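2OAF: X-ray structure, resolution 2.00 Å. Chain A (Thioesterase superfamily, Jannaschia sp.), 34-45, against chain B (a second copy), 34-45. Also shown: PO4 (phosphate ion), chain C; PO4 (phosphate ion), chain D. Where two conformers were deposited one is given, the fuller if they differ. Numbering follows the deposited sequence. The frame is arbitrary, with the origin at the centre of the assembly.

Chain A (34-45) AYTGHLPRFALE
Chain B 34-45: AYTGHLPRFALE

Each stretch enters as an extended loop, with Ala A34 and Tyr A35 near phi/psi -60/130, then turns through three residues of helical phi/psi into a helix that runs through Glu A45 and beyond. The turn is pinned by His A38 N to Tyr A35 O at 2.9 Å and Leu A39 N to Thr A36 O at 3.0 Å; in the helix, Leu A44 N donates to Pro A40 O at 2.9 Å. Chain B repeats this backbone, its residues 36-38 forming a 3-10 segment. The two copies meet about an approximate twofold that sets the turn of one against the helix of the other, with the two helices running roughly antiparallel: Gly A37 CA lies 4.9 Å from Arg B41 CA, and Pro A40 CG touches Pro B40 CG at 3.8 Å. Together they bury 495 Å².

No direct hydrogen bond crosses the contact; packing, two waters and a phosphate join the halves. Leu B44, chi1 -92° and chi2 45°, covers the opposing turn, its CD2 3.5 Å from Gly A37 N, 3.9 Å from Thr A36 CB and 3.9 Å from Tyr A35 CZ. Leu A44 (-97°, 50°) does the same, its CD2 3.7 Å from Gly B37 N and 3.9 Å from Tyr B35 CZ. Glycine suits position 37 for an intrachain reason: an ideal CB on Gly A37 would clash with Tyr A35 CE2, and one on Gly B37 with Tyr B35 CE2.

Both tyrosines have chi1 t and chi2 near 50°, and their CA-to-CB bonds point toward the partner stretch. Tyr A35 OH lies 3.4 Å from Leu B44 CB and Tyr B35 OH 3.5 Å from Leu A44 CB. Each hydroxyl also reaches a water: Tyr A35 OH is 2.5 Å from one that donates to Arg B41 O at 2.7 Å, and Tyr B35 OH is 2.4 Å from another that donates to Arg A41 O at 3.0 Å. The phenol thus combines an apolar ring with a polar tip.

The phosphate of chain C, probably from the crystallisation liquor, sits between the copies. His A38 (m, chi2 -46°) gives ND1 to its O1 at 2.8 Å, and Arg A41 (t, t, p, chi4 71°) gives NE to O1 at 2.7 Å. From chain B the bonds are weak: His B38 (m, chi2 -41°) ND1 to O2 at 2.7 Å and Arg B41 (t, t, p, chi4 77°) NE to O4 at 3.3 Å. These cationic or NH-bearing side chains suit an anion's surroundings. Arg A41 NH1 also forms a salt bridge with Glu A45 OE2 at 3.0 Å, one helical turn on.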

# COMPACT_ATOMS: atom_id res chain seq x y z
N ALA A 34 6.48 -11.26 -4.31
CA ALA A 34 5.73 -10.31 -3.48
C ALA A 34 6.71 -9.52 -2.62
O ALA A 34 7.57 -10.10 -1.99
CB ALA A 34 4.78 -11.05 -2.61
N TYR A 35 6.62 -8.20 -2.64
CA TYR A 35 7.46 -7.39 -1.79
C TYR A 35 7.17 -7.70 -0.30
O TYR A 35 6.00 -7.73 0.13
CB TYR A 35 7.15 -5.92 -2.04
CG TYR A 35 7.93 -4.93 -1.19
CD1 TYR A 35 9.32 -5.02 -1.09
CD2 TYR A 35 7.30 -3.86 -0.56
CE1 TYR A 35 10.07 -4.08 -0.35
CE2 TYR A 35 8.04 -2.91 0.18
CZ TYR A 35 9.43 -3.04 0.29
OH TYR A 35 10.18 -2.13 1.02
N THR A 36 8.23 -7.92 0.47
CA THR A 36 8.08 -8.21 1.91
C THR A 36 7.18 -7.23 2.62
O THR A 36 6.42 -7.58 3.49
CB THR A 36 9.41 -8.17 2.59
OG1 THR A 36 10.25 -9.14 1.96
CG2 THR A 36 9.28 -8.48 4.08
N GLY A 37 7.31 -5.96 2.26
CA GLY A 37 6.50 -4.88 2.82
C GLY A 37 4.99 -5.14 2.78
O GLY A 37 4.24 -4.60 3.56
N HIS A 38 4.54 -5.95 1.85
CA HIS A 38 3.10 -6.23 1.72
C HIS A 38 2.68 -7.47 2.49
O HIS A 38 1.50 -7.67 2.73
CB HIS A 38 2.68 -6.46 0.26
CG HIS A 38 2.94 -5.30 -0.64
ND1 HIS A 38 2.62 -4.00 -0.29
CD2 HIS A 38 3.49 -5.24 -1.87
CE1 HIS A 38 3.01 -3.19 -1.26
NE2 HIS A 38 3.54 -3.92 -2.23
N LEU A 39 3.61 -8.35 2.87
CA LEU A 39 3.21 -9.60 3.46
C LEU A 39 2.50 -9.44 4.83
O LEU A 39 1.51 -10.14 5.12
CB LEU A 39 4.39 -10.56 3.53
CG LEU A 39 4.93 -10.94 2.14
CD1 LEU A 39 6.00 -11.99 2.23
CD2 LEU A 39 3.82 -11.46 1.28
N PRO A 40 2.99 -8.53 5.70
CA PRO A 40 2.25 -8.30 6.94
C PRO A 40 0.85 -7.80 6.70
O PRO A 40 -0.07 -8.20 7.41
CB PRO A 40 3.09 -7.24 7.66
CG PRO A 40 4.41 -7.46 7.17
CD PRO A 40 4.25 -7.78 5.71
N ARG A 41 0.68 -6.95 5.67
CA ARG A 41 -0.65 -6.52 5.28
C ARG A 41 -1.56 -7.70 4.91
O ARG A 41 -2.71 -7.72 5.33
CB ARG A 41 -0.58 -5.54 4.12
CG ARG A 41 -1.96 -5.20 3.52
CD ARG A 41 -1.95 -3.85 2.76
NE ARG A 41 -1.23 -3.95 1.49
CZ ARG A 41 -1.69 -4.61 0.43
NH1 ARG A 41 -2.86 -5.23 0.47
NH2 ARG A 41 -0.97 -4.64 -0.69
N PHE A 42 -1.07 -8.65 4.13
CA PHE A 42 -1.86 -9.83 3.77
C PHE A 42 -2.27 -10.62 5.02
O PHE A 42 -3.42 -11.01 5.17
CB PHE A 42 -1.07 -10.75 2.87
CG PHE A 42 -0.73 -10.18 1.52
CD1 PHE A 42 -1.44 -9.13 0.95
CD2 PHE A 42 0.32 -10.75 0.78
CE1 PHE A 42 -1.09 -8.62 -0.33
CE2 PHE A 42 0.67 -10.26 -0.49
CZ PHE A 42 -0.05 -9.19 -1.04
N ALA A 43 -1.32 -10.85 5.91
CA ALA A 43 -1.59 -11.58 7.14
C ALA A 43 -2.67 -10.90 7.98
O ALA A 43 -3.56 -11.53 8.55
CB ALA A 43 -0.28 -11.75 7.97
N LEU A 44 -2.56 -9.59 8.08
CA LEU A 44 -3.49 -8.82 8.89
C LEU A 44 -4.87 -8.82 8.26
O LEU A 44 -5.86 -8.81 8.99
CB LEU A 44 -2.97 -7.40 9.14
CG LEU A 44 -2.24 -7.11 10.46
CD1 LEU A 44 -1.16 -8.08 10.76
CD2 LEU A 44 -1.66 -5.72 10.30
N GLU A 45 -4.93 -8.84 6.93
CA GLU A 45 -6.19 -8.98 6.20
C GLU A 45 -6.88 -10.30 6.57
O GLU A 45 -8.10 -10.37 6.69
CB GLU A 45 -5.96 -8.86 4.67
CG GLU A 45 -5.59 -7.42 4.23
CD GLU A 45 -5.16 -7.23 2.75
OE1 GLU A 45 -5.03 -8.20 1.95
OE2 GLU A 45 -4.95 -6.05 2.40
N ALA B 34 -1.26 5.46 12.69
CA ALA B 34 -0.75 4.73 11.53
C ALA B 34 -1.22 3.29 11.64
O ALA B 34 -1.08 2.67 12.71
CB ALA B 34 0.84 4.81 11.46
N TYR B 35 -1.78 2.74 10.56
CA TYR B 35 -2.16 1.34 10.54
C TYR B 35 -0.91 0.45 10.68
O TYR B 35 0.12 0.64 10.02
CB TYR B 35 -2.87 0.98 9.26
CG TYR B 35 -3.28 -0.48 9.10
CD1 TYR B 35 -4.04 -1.11 10.06
CD2 TYR B 35 -2.96 -1.19 7.93
CE1 TYR B 35 -4.45 -2.40 9.90
CE2 TYR B 35 -3.37 -2.48 7.76
CZ TYR B 35 -4.11 -3.09 8.75
OH TYR B 35 -4.56 -4.37 8.58
N THR B 36 -1.04 -0.56 11.54
CA THR B 36 0.03 -1.51 11.80
C THR B 36 0.58 -2.08 10.51
O THR B 36 1.77 -2.21 10.40
CB THR B 36 -0.46 -2.63 12.73
OG1 THR B 36 -0.93 -2.06 13.96
CG2 THR B 36 0.67 -3.58 13.03
N GLY B 37 -0.27 -2.37 9.54
CA GLY B 37 0.15 -2.90 8.25
C GLY B 37 1.09 -2.07 7.44
O GLY B 37 1.77 -2.61 6.60
N HIS B 38 1.15 -0.76 7.70
CA HIS B 38 2.07 0.14 6.99
C HIS B 38 3.39 0.24 7.69
O HIS B 38 4.35 0.69 7.11
CB HIS B 38 1.45 1.55 6.93
CG HIS B 38 0.16 1.61 6.17
ND1 HIS B 38 -0.03 0.93 4.99
CD2 HIS B 38 -0.99 2.29 6.40
CE1 HIS B 38 -1.25 1.15 4.55
NE2 HIS B 38 -1.85 1.98 5.39
N LEU B 39 3.44 -0.12 8.97
CA LEU B 39 4.68 0.14 9.73
C LEU B 39 5.89 -0.62 9.19
O LEU B 39 7.00 -0.05 9.11
CB LEU B 39 4.48 -0.05 11.25
CG LEU B 39 3.46 0.88 11.94
CD1 LEU B 39 3.32 0.60 13.44
CD2 LEU B 39 3.79 2.35 11.66
N PRO B 40 5.70 -1.88 8.77
CA PRO B 40 6.83 -2.61 8.16
C PRO B 40 7.38 -1.89 6.93
O PRO B 40 8.58 -1.90 6.68
CB PRO B 40 6.19 -3.94 7.76
CG PRO B 40 5.04 -4.12 8.78
CD PRO B 40 4.49 -2.72 8.89
N ARG B 41 6.50 -1.32 6.13
CA ARG B 41 6.92 -0.55 4.97
C ARG B 41 7.87 0.58 5.34
O ARG B 41 8.86 0.83 4.64
CB ARG B 41 5.72 0.06 4.26
CG ARG B 41 6.14 1.00 3.12
CD ARG B 41 5.12 1.19 1.99
NE ARG B 41 3.86 1.73 2.46
CZ ARG B 41 3.65 3.00 2.77
NH1 ARG B 41 4.63 3.89 2.67
NH2 ARG B 41 2.46 3.38 3.20
N PHE B 42 7.53 1.31 6.40
CA PHE B 42 8.38 2.40 6.87
C PHE B 42 9.74 1.87 7.30
O PHE B 42 10.77 2.46 7.00
CB PHE B 42 7.79 3.15 8.07
CG PHE B 42 6.44 3.78 7.83
CD1 PHE B 42 6.06 4.24 6.57
CD2 PHE B 42 5.59 3.98 8.89
CE1 PHE B 42 4.83 4.85 6.38
CE2 PHE B 42 4.36 4.59 8.71
CZ PHE B 42 3.99 5.02 7.45
N ALA B 43 9.75 0.77 8.04
CA ALA B 43 11.02 0.19 8.51
C ALA B 43 11.91 -0.27 7.34
O ALA B 43 13.13 -0.07 7.34
CB ALA B 43 10.78 -0.94 9.51
N LEU B 44 11.29 -0.86 6.34
CA LEU B 44 12.00 -1.32 5.15
C LEU B 44 12.56 -0.16 4.34
O LEU B 44 13.69 -0.22 3.83
CB LEU B 44 11.10 -2.23 4.31
CG LEU B 44 11.18 -3.74 4.58
CD1 LEU B 44 11.17 -4.05 6.05
CD2 LEU B 44 10.02 -4.49 3.86
N GLU B 45 11.80 0.92 4.24
CA GLU B 45 12.26 2.15 3.60
C GLU B 45 13.55 2.69 4.27
O GLU B 45 14.46 3.17 3.61
CB GLU B 45 11.13 3.16 3.62
CG GLU B 45 11.44 4.53 2.99
CD GLU B 45 10.37 5.59 3.33
OE1 GLU B 45 9.16 5.20 3.38
OE2 GLU B 45 10.78 6.77 3.57
P PO4 C . 1.47 -1.49 2.41
O1 PO4 C . 1.24 -2.84 1.80
O2 PO4 C . 0.34 -1.16 3.35
O3 PO4 C . 2.74 -1.53 3.21
O4 PO4 C . 1.62 -0.46 1.30
P PO4 D . 11.29 -9.59 -1.09
O1 PO4 D . 10.08 -10.47 -1.20
O2 PO4 D . 10.84 -8.25 -0.52
O3 PO4 D . 12.28 -10.26 -0.15
O4 PO4 D . 11.95 -9.39 -2.46
O HOH W 1 9.15 -0.17 2.11
O HOH W 2 -4.20 -5.38 6.43